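PDB 2YV7: chloride intracellular channel Clic from Drosophila melanogaster, which may convert from a soluble globular form into a membrane-inserted one that acts as a pH-dependent chloride channel, and may play a role in ethanol sensitivity. Local coordinates for residues A[126-131]-A[148-153]; A[134-139]-A[190-195]. All blocks are in the same frame, centred on the assembly; numbering follows the deposited sequence.

Contact 1 (A[126-131]-A[148-153])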
loop_
_atom_site.group_PDB
_atom_site.type_symbol
_atom_site.label_atom_id
_atom_site.label_comp_id
_atom_site.label_asym_id
_atom_site.label_seq_id
_atom_site.Cartn_x
_atom_site.Cartn_y
_atom_site.Cartn_z
ATOM N N GLU A 126 -5.722 -0.879 -12.681
ATOM C CA GLU A 126 -6.674 0.206 -12.498
ATOM C C GLU A 126 -8.023 -0.278 -11.965
ATOM O O GLU A 126 -8.532 -1.334 -12.406
ATOM C CB GLU A 126 -6.865 0.950 -13.828
ATOM C CG GLU A 126 -7.639 2.228 -13.694
ATOM C CD GLU A 126 -7.629 3.006 -14.999
ATOM O OE1 GLU A 126 -7.676 2.332 -16.076
ATOM O OE2 GLU A 126 -7.536 4.273 -14.922
ATOM N N ASN A 127 -8.586 0.486 -11.019
ATOM C CA ASN A 127 -9.946 0.255 -10.496
ATOM C C ASN A 127 -10.088 -1.017 -9.648
ATOM O O ASN A 127 -11.187 -1.456 -9.331
ATOM C CB ASN A 127 -10.972 0.179 -11.665
ATOM C CG ASN A 127 -11.226 1.544 -12.349
ATOM O OD1 ASN A 127 -11.424 1.609 -13.584
ATOM N ND2 ASN A 127 -11.231 2.614 -11.572
ATOM N N LEU A 128 -8.979 -1.592 -9.220
ATOM C CA LEU A 128 -9.045 -2.786 -8.388
ATOM C C LEU A 128 -9.712 -2.491 -7.052
ATOM O O LEU A 128 -10.636 -3.198 -6.580
ATOM C CB LEU A 128 -7.629 -3.365 -8.200
ATOM C CG LEU A 128 -7.509 -4.550 -7.243
ATOM C CD1 LEU A 128 -8.321 -5.715 -7.861
ATOM C CD2 LEU A 128 -6.039 -4.952 -7.028
ATOM N N TYR A 129 -9.325 -1.378 -6.463
ATOM C CA TYR A 129 -9.892 -1.042 -5.182
ATOM C C TYR A 129 -11.410 -0.788 -5.133
ATOM O O TYR A 129 -12.049 -1.271 -4.198
ATOM C CB TYR A 129 -9.162 0.124 -4.586
ATOM C CG TYR A 129 -9.551 0.323 -3.147
ATOM C CD1 TYR A 129 -9.370 -0.683 -2.210
ATOM C CD2 TYR A 129 -10.088 1.518 -2.745
ATOM C CE1 TYR A 129 -9.725 -0.452 -0.870
ATOM C CE2 TYR A 129 -10.436 1.757 -1.428
ATOM C CZ TYR A 129 -10.267 0.762 -0.513
ATOM O OH TYR A 129 -10.627 1.022 0.812
ATOM N N VAL A 130 -12.004 -0.095 -6.123
ATOM C CA VAL A 130 -13.465 0.066 -6.041
ATOM C C VAL A 130 -14.186 -1.312 -6.022
ATOM O O VAL A 130 -15.205 -1.486 -5.352
ATOM C CB VAL A 130 -14.007 0.995 -7.146
ATOM C CG1 VAL A 130 -13.816 0.373 -8.441
ATOM C CG2 VAL A 130 -15.464 1.289 -6.909
ATOM N N LYS A 131 -13.593 -2.333 -6.675
ATOM C CA LYS A 131 -14.165 -3.648 -6.670
ATOM C C LYS A 131 -14.214 -4.230 -5.256
ATOM O O LYS A 131 -15.209 -4.872 -4.910
ATOM C CB LYS A 131 -13.430 -4.600 -7.632
ATOM C CG LYS A 131 -13.669 -4.111 -9.093
ATOM C CD LYS A 131 -12.958 -4.927 -10.121
ATOM C CE LYS A 131 -12.846 -4.032 -11.428
ATOM N NZ LYS A 131 -12.085 -4.745 -12.476
ATOM N N LEU A 148 -12.754 -11.221 -8.174
ATOM C CA LEU A 148 -11.923 -12.417 -8.482
ATOM C C LEU A 148 -11.441 -12.385 -9.951
ATOM O O LEU A 148 -10.315 -12.746 -10.264
ATOM C CB LEU A 148 -12.778 -13.696 -8.235
ATOM C CG LEU A 148 -12.042 -15.045 -8.453
ATOM C CD1 LEU A 148 -10.689 -15.097 -7.762
ATOM C CD2 LEU A 148 -12.808 -16.329 -8.001
ATOM N N SER A 149 -12.309 -11.964 -10.863
ATOM C CA SER A 149 -11.942 -11.917 -12.287
ATOM C C SER A 149 -10.721 -10.991 -12.513
ATOM O O SER A 149 -9.856 -11.268 -13.360
ATOM C CB SER A 149 -13.104 -11.390 -13.160
ATOM O OG SER A 149 -14.224 -12.254 -13.122
ATOM N N HIS A 150 -10.707 -9.881 -11.777
ATOM C CA HIS A 150 -9.582 -8.883 -11.880
ATOM C C HIS A 150 -8.300 -9.538 -11.355
ATOM O O HIS A 150 -7.252 -9.400 -11.959
ATOM C CB HIS A 150 -9.940 -7.691 -11.054
ATOM C CG HIS A 150 -9.165 -6.460 -11.402
ATOM N ND1 HIS A 150 -9.723 -5.209 -11.309
ATOM C CD2 HIS A 150 -7.908 -6.284 -11.881
ATOM C CE1 HIS A 150 -8.821 -4.305 -11.652
ATOM N NE2 HIS A 150 -7.708 -4.924 -11.988
ATOM N N LEU A 151 -8.391 -10.238 -10.205
ATOM C CA LEU A 151 -7.196 -10.892 -9.601
ATOM C C LEU A 151 -6.700 -11.979 -10.556
ATOM O O LEU A 151 -5.517 -12.285 -10.598
ATOM C CB LEU A 151 -7.519 -11.509 -8.254
ATOM C CG LEU A 151 -7.989 -10.560 -7.130
ATOM C CD1 LEU A 151 -8.362 -11.228 -5.808
ATOM C CD2 LEU A 151 -6.786 -9.513 -6.896
ATOM N N ARG A 152 -7.641 -12.631 -11.273
ATOM C CA ARG A 152 -7.217 -13.623 -12.296
ATOM C C ARG A 152 -6.387 -13.011 -13.365
ATOM O O ARG A 152 -5.402 -13.589 -13.802
ATOM C CB ARG A 152 -8.452 -14.373 -12.824
ATOM C CG ARG A 152 -8.231 -15.413 -13.965
ATOM C CD ARG A 152 -7.227 -16.493 -13.544
ATOM N NE ARG A 152 -6.943 -17.495 -14.617
ATOM C CZ ARG A 152 -7.660 -18.608 -14.772
ATOM N NH1 ARG A 152 -8.676 -18.822 -13.962
ATOM N NH2 ARG A 152 -7.349 -19.502 -15.724
ATOM N N LYS A 153 -6.791 -11.849 -13.839
ATOM C CA LYS A 153 -6.012 -11.087 -14.845
ATOM C C LYS A 153 -4.640 -10.776 -14.327
ATOM O O LYS A 153 -3.636 -10.989 -15.034
ATOM C CB LYS A 153 -6.722 -9.798 -15.280
ATOM C CG LYS A 153 -8.201 -9.884 -15.817
ATOM C CD LYS A 153 -8.489 -10.946 -16.799
ATOM C CE LYS A 153 -10.086 -11.089 -16.936
ATOM N NZ LYS A 153 -10.762 -9.717 -16.881
#
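Helices 128-136 and 141-161 are consecutive helices of the all-helical C-terminal half of this GST fold, and near the start of the first they meet largely through one imidazole. His150 holds CG anti to its backbone N (chi1 -161°), which carries the ring across to the opposing segment, where it reaches the turn at Glu126 and the first turn of the helix that follows. The polar contacts gather round the ring's nitrogens and CE1. NE2 is hydrogen-bonded to the carbonyl O of Leu124, in the preceding helix 119-125, while Glu126 O lies at the ring edge, in plane, 3.1 Å from His150 CE1. Lys131, extended beyond CG, crosses the His150 side chain at about a right angle; its CD lies in the ring plane at the edge, and NZ comes obliquely to 2.7 Å from His150 ND1. The carbonyl of Leu124 calls for a proton on NE2, and the lysine charge beside ND1 would probably disfavour a second one there. The apolar part of the contact is made by Leu128, with CG anti to its backbone N. Its CD1 forms a CH-pi contact over one face of the ring, 3.8 Å from the His150 centroid and 15° off the normal. The same methyl also reaches the residue after His150 on the facing helix, Leu128 CD1 lying 4.2 Å from Leu151 CD2.

Contact 2 (A[134-139]-A[190-195])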
loop_
_atom_site.group_PDB
_atom_site.type_symbol
_atom_site.label_atom_id
_atom_site.label_comp_id
_atom_site.label_asym_id
_atom_site.label_seq_id
_atom_site.Cartn_x
_atom_site.Cartn_y
_atom_site.Cartn_z
ATOM N N LEU A 134 -17.003 -2.418 -3.258
ATOM C CA LEU A 134 -18.379 -2.822 -3.566
ATOM C C LEU A 134 -18.721 -4.180 -2.961
ATOM O O LEU A 134 -19.879 -4.461 -2.605
ATOM C CB LEU A 134 -18.533 -2.851 -5.066
ATOM C CG LEU A 134 -18.479 -1.492 -5.776
ATOM C CD1 LEU A 134 -18.666 -1.850 -7.199
ATOM C CD2 LEU A 134 -19.587 -0.505 -5.309
ATOM N N MET A 135 -17.720 -5.053 -2.864
ATOM C CA MET A 135 -17.908 -6.397 -2.312
ATOM C C MET A 135 -18.186 -6.342 -0.833
ATOM O O MET A 135 -18.956 -7.148 -0.267
ATOM C CB MET A 135 -16.583 -7.140 -2.464
ATOM C CG MET A 135 -16.331 -7.738 -3.678
ATOM S SD MET A 135 -14.724 -8.490 -3.326
ATOM C CE MET A 135 -15.074 -9.601 -1.984
ATOM N N LEU A 136 -17.593 -5.363 -0.172
ATOM C CA LEU A 136 -17.703 -5.305 1.292
ATOM C C LEU A 136 -19.073 -4.795 1.794
ATOM O O LEU A 136 -19.403 -4.990 2.948
ATOM C CB LEU A 136 -16.628 -4.379 1.877
ATOM C CG LEU A 136 -15.142 -4.801 1.665
ATOM C CD1 LEU A 136 -14.212 -3.802 2.322
ATOM C CD2 LEU A 136 -14.834 -6.159 2.180
ATOM N N VAL A 137 -19.808 -4.120 0.922
ATOM C CA VAL A 137 -21.121 -3.545 1.208
ATOM C C VAL A 137 -22.020 -4.553 1.910
ATOM O O VAL A 137 -22.734 -4.186 2.834
ATOM C CB VAL A 137 -21.807 -3.052 -0.090
ATOM C CG1 VAL A 137 -23.313 -2.695 0.151
ATOM C CG2 VAL A 137 -21.028 -1.865 -0.718
ATOM N N LYS A 138 -22.007 -5.798 1.409
ATOM C CA LYS A 138 -22.645 -6.962 2.037
ATOM C C LYS A 138 -22.250 -8.202 1.244
ATOM O O LYS A 138 -21.750 -8.050 0.144
ATOM C CB LYS A 138 -24.155 -6.839 1.971
ATOM C CG LYS A 138 -24.706 -7.084 0.610
ATOM C CD LYS A 138 -26.183 -7.459 0.708
ATOM C CE LYS A 138 -27.021 -6.260 0.430
ATOM N NZ LYS A 138 -26.637 -5.686 -0.894
ATOM N N LYS A 139 -22.533 -9.398 1.763
ATOM C CA LYS A 139 -22.154 -10.617 1.069
ATOM C C LYS A 139 -22.889 -10.707 -0.256
ATOM O O LYS A 139 -24.120 -10.692 -0.303
ATOM C CB LYS A 139 -22.467 -11.859 1.911
ATOM C CG LYS A 139 -21.406 -12.929 1.757
ATOM C CD LYS A 139 -21.623 -14.106 2.665
ATOM C CE LYS A 139 -20.992 -13.932 4.059
ATOM N NZ LYS A 139 -21.250 -15.210 4.804
ATOM N N LYS A 190 -11.848 -11.312 3.957
ATOM C CA LYS A 190 -12.103 -12.502 4.786
ATOM C C LYS A 190 -12.968 -12.119 5.971
ATOM O O LYS A 190 -14.032 -12.732 6.234
ATOM C CB LYS A 190 -10.817 -13.026 5.308
ATOM C CG LYS A 190 -10.974 -14.292 6.081
ATOM C CD LYS A 190 -9.726 -14.439 6.938
ATOM C CE LYS A 190 -9.338 -15.854 6.960
ATOM N NZ LYS A 190 -9.654 -16.393 5.591
ATOM N N TYR A 191 -12.578 -11.035 6.657
ATOM C CA TYR A 191 -13.328 -10.664 7.888
ATOM C C TYR A 191 -14.800 -10.348 7.607
ATOM O O TYR A 191 -15.755 -10.887 8.233
ATOM C CB TYR A 191 -12.660 -9.449 8.544
ATOM C CG TYR A 191 -13.336 -8.984 9.820
ATOM C CD1 TYR A 191 -14.427 -8.088 9.798
ATOM C CD2 TYR A 191 -12.936 -9.507 11.028
ATOM C CE1 TYR A 191 -15.072 -7.671 10.996
ATOM C CE2 TYR A 191 -13.523 -9.091 12.194
ATOM C CZ TYR A 191 -14.608 -8.205 12.168
ATOM O OH TYR A 191 -15.182 -7.827 13.342
ATOM N N PHE A 192 -15.029 -9.486 6.633
ATOM C CA PHE A 192 -16.396 -8.990 6.413
ATOM C C PHE A 192 -17.266 -9.947 5.641
ATOM O O PHE A 192 -18.440 -10.105 6.025
ATOM C CB PHE A 192 -16.417 -7.611 5.710
ATOM C CG PHE A 192 -15.884 -6.525 6.608
ATOM C CD1 PHE A 192 -16.687 -5.985 7.609
ATOM C CD2 PHE A 192 -14.585 -6.117 6.502
ATOM C CE1 PHE A 192 -16.192 -5.023 8.482
ATOM C CE2 PHE A 192 -14.087 -5.175 7.369
ATOM C CZ PHE A 192 -14.888 -4.620 8.366
ATOM N N VAL A 193 -16.733 -10.537 4.570
ATOM C CA VAL A 193 -17.625 -11.337 3.660
ATOM C C VAL A 193 -17.080 -12.722 3.364
ATOM O O VAL A 193 -17.560 -13.393 2.438
ATOM C CB VAL A 193 -18.002 -10.558 2.335
ATOM C CG1 VAL A 193 -18.864 -9.328 2.695
ATOM C CG2 VAL A 193 -16.743 -10.175 1.551
ATOM N N ASP A 194 -16.185 -13.224 4.208
ATOM C CA ASP A 194 -15.605 -14.542 3.977
ATOM C C ASP A 194 -15.115 -14.797 2.549
ATOM O O ASP A 194 -15.338 -15.887 1.960
ATOM C CB ASP A 194 -16.613 -15.647 4.350
ATOM C CG ASP A 194 -15.942 -16.991 4.568
ATOM O OD1 ASP A 194 -14.684 -17.070 4.890
ATOM O OD2 ASP A 194 -16.711 -17.987 4.409
ATOM N N PHE A 195 -14.520 -13.773 1.954
ATOM C CA PHE A 195 -13.844 -13.927 0.674
ATOM C C PHE A 195 -12.450 -14.394 0.886
ATOM O O PHE A 195 -11.726 -13.880 1.782
ATOM C CB PHE A 195 -13.805 -12.561 -0.061
ATOM C CG PHE A 195 -13.139 -12.626 -1.388
ATOM C CD1 PHE A 195 -13.820 -13.148 -2.497
ATOM C CD2 PHE A 195 -11.824 -12.186 -1.527
ATOM C CE1 PHE A 195 -13.208 -13.178 -3.751
ATOM C CE2 PHE A 195 -11.193 -12.263 -2.724
ATOM C CZ PHE A 195 -11.840 -12.734 -3.850
#
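Val193, in the last turn of helix 173-193, points into the place where the chain leaves helix 128-136, and its two methyls pack differently. CG1, anti to the carbonyl carbon (chi1 -66°), rests on backbone: it lies 3.7 Å from Met135 O and 3.8 Å from Lys139 N. CG2, in the crowded position between backbone N and carbonyl carbon, is turned more to side chains, with Val193 CG2 4.0 Å from Met135 CE. An alanine here would remove both methyls and would probably loosen the packing against the Met135 carbonyl, the 138-139 backbone and the Met135 methyl at once.

Met135 and Phe195 cross at about a right angle. A bend at chi3 (61°) turns CE over one face of the Phe195 ring, toward its root, so that Met135 CE is 3.6 Å from Phe195 CG; with Met135 SD 4.8 Å from the Phe195 ring centroid, this is a Met-aromatic contact. Leu136 approaches Phe192 obliquely, its CD2 lying 4.1 Å from Phe192 CB. Toward the surface, the aliphatic chain of exposed Lys139 slides past buried Val193 in the opposite direction, Lys139 CG passing 4.2 Å from Val193 CB.

No hydrogen bond spans the two segments, so helix end is joined to helix end by apolar packing. Around this junction, Met135 and Phe195 both rest on Asn144 and Leu147 of helix 141-161, whereas Leu136 and Phe192 share Tyr231 of helix 224-235.

How the contacts relate
Both contacts draw on helix 128-136: contact 1 takes its beginning to helix 141-161, contact 2 its end to helix 173-193, the next helix along the chain. Each is partly buried, with His150 and leucines buried in contact 1, Val193, Met135, Leu136 and Phe195 in contact 2, and lysines toward the surface in both. Contact 2 lies farther from the chain's centre, about 20 Å against 15 Å, centre to centre, yet is the more apolar and buries more area (357 against 233 Å²). Contact 1 turns on a buried imidazole among polar neighbours, contact 2 on methyls, a thioether and aromatic rings. They meet where Leu151 CD1 packs 4.3 Å from Phe195 CZ, and Leu147 of helix 141-161 touches side chains of both.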